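Local coordinates for Peptidase_M23 domain-containing protein (Enterococcus faecalis, PDB 6SMK), which probably cleaves peptidoglycan as a zinc-dependent D,L-endopeptidase of the M23 family, this chain being the catalytic domain of a larger prophage-encoded protein, at residues 38-43 with 97-102. The protein carries 1 engineered substitution. Residues are numbered along the deposited sequence; the frame is centred on the assembly and turned at random.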
loop_
_atom_site.group_PDB
_atom_site.type_symbol
_atom_site.label_atom_id
_atom_site.label_comp_id
_atom_site.label_asym_id
_atom_site.label_seq_id
_atom_site.Cartn_x
_atom_site.Cartn_y
_atom_site.Cartn_z
ATOM N N THR A 38 7.786 9.436 -9.291
ATOM C CA THR A 38 7.126 10.263 -8.289
ATOM C C THR A 38 6.074 11.116 -8.990
ATOM O O THR A 38 6.278 11.577 -10.118
ATOM C CB THR A 38 8.121 11.151 -7.521
ATOM O OG1 THR A 38 8.669 12.123 -8.407
ATOM C CG2 THR A 38 9.262 10.342 -6.935
ATOM N N GLY A 39 4.922 11.264 -8.354
ATOM C CA GLY A 39 3.852 12.063 -8.883
ATOM C C GLY A 39 2.786 11.268 -9.603
ATOM O O GLY A 39 1.674 11.775 -9.824
ATOM N N THR A 40 3.115 10.042 -9.990
ATOM C CA THR A 40 2.119 9.146 -10.535
ATOM C C THR A 40 0.978 8.987 -9.542
ATOM O O THR A 40 1.206 8.687 -8.378
ATOM C CB THR A 40 2.713 7.797 -10.856
ATOM O OG1 THR A 40 3.873 7.953 -11.711
ATOM C CG2 THR A 40 1.669 6.939 -11.517
ATOM N N PRO A 41 -0.251 9.222 -9.967
ATOM C CA PRO A 41 -1.403 9.051 -9.078
ATOM C C PRO A 41 -1.685 7.588 -8.779
ATOM O O PRO A 41 -1.697 6.739 -9.669
ATOM C CB PRO A 41 -2.532 9.684 -9.883
ATOM C CG PRO A 41 -2.081 9.621 -11.312
ATOM C CD PRO A 41 -0.618 9.782 -11.279
ATOM N N ILE A 42 -1.941 7.317 -7.500
ATOM C CA ILE A 42 -2.204 5.966 -7.009
ATOM C C ILE A 42 -3.714 5.744 -7.016
ATOM O O ILE A 42 -4.409 6.311 -6.160
ATOM C CB ILE A 42 -1.706 5.777 -5.571
ATOM C CG1 ILE A 42 -0.202 6.025 -5.422
ATOM C CG2 ILE A 42 -2.143 4.429 -5.037
ATOM C CD1 ILE A 42 0.605 4.807 -5.452
ATOM N N PRO A 43 -4.245 4.878 -7.871
ATOM C CA PRO A 43 -5.675 4.572 -7.795
ATOM C C PRO A 43 -5.942 3.431 -6.823
ATOM O O PRO A 43 -5.228 2.425 -6.788
ATOM C CB PRO A 43 -6.008 4.190 -9.241
ATOM C CG PRO A 43 -4.723 3.650 -9.794
ATOM C CD PRO A 43 -3.607 4.299 -9.061
ATOM N N GLY A 97 -3.557 9.256 -3.746
ATOM C CA GLY A 97 -2.268 9.865 -3.472
ATOM C C GLY A 97 -1.423 9.870 -4.727
ATOM O O GLY A 97 -1.884 9.499 -5.816
ATOM N N ASP A 98 -0.173 10.316 -4.561
ATOM C CA ASP A 98 0.825 10.367 -5.627
ATOM C C ASP A 98 2.048 9.564 -5.198
ATOM O O ASP A 98 2.451 9.607 -4.029
ATOM C CB ASP A 98 1.251 11.814 -5.961
ATOM C CG ASP A 98 0.102 12.680 -6.474
ATOM O OD1 ASP A 98 -0.942 12.131 -6.880
ATOM O OD2 ASP A 98 0.246 13.925 -6.480
ATOM N N VAL A 99 2.650 8.838 -6.145
ATOM C CA VAL A 99 3.830 8.043 -5.820
ATOM C C VAL A 99 4.915 8.941 -5.237
ATOM O O VAL A 99 5.110 10.084 -5.666
ATOM C CB VAL A 99 4.357 7.303 -7.063
ATOM C CG1 VAL A 99 5.787 6.767 -6.829
ATOM C CG2 VAL A 99 3.424 6.190 -7.486
ATOM N N GLY A 100 5.618 8.429 -4.238
ATOM C CA GLY A 100 6.789 9.130 -3.763
ATOM C C GLY A 100 7.911 8.206 -3.355
ATOM O O GLY A 100 7.982 7.049 -3.783
ATOM N N SER A 101 8.811 8.723 -2.538
ATOM C CA SER A 101 9.819 7.888 -1.905
ATOM C C SER A 101 9.877 8.185 -0.420
ATOM O O SER A 101 10.927 8.023 0.209
ATOM C CB SER A 101 11.184 8.071 -2.566
ATOM O OG SER A 101 11.358 9.406 -2.997
ATOM N N SER A 102 8.737 8.593 0.144
ATOM C CA SER A 102 8.672 9.021 1.537
ATOM C C SER A 102 8.960 7.859 2.464
ATOM O O SER A 102 8.634 6.704 2.187
ATOM C CB SER A 102 7.304 9.610 1.891
ATOM O OG SER A 102 6.242 8.880 1.304
#
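Three backbone hydrogen bonds join G39, T40 and I42 to V99 and G97. G39 N donates to V99 O at 2.9 Å. V99 N in turn donates to T40 O at 2.7 Å. I42 N reaches G97 O at 2.8 Å, nearly straight (174°), although it stands above the carbonyl plane of G97. P41, its nitrogen a tertiary amide without hydrogen, falls opposite D98 as an antiparallel non-hydrogen-bonded pair, with CA atoms 4.3 Å apart. Here P41 CA approaches G97 O and D98 CA approaches T40 O in CA-H···O contacts.

Apolar packing centres on V99. Its CG2, anti to the carbonyl carbon and beside the backbone N, meets I42 CD1 at 3.7 Å, the two side chains crossing at about a right angle, and reaches T40 CB at 3.8 Å. V99 CG1 lies against T38 CA. F12 also touches T40, I42 and V99.

On the face shared with P41, D98 lies alongside G39 O (CG at 3.8 Å); its OD1 forms a salt bridge with R83 NE.

The I42 side chain is about 12 Å from the zinc ion. Strand 41-43, splayed at 119° to 97-99, joins the M23 domain's antiparallel sheet, where strand 95-99 also pairs with strand 72-82.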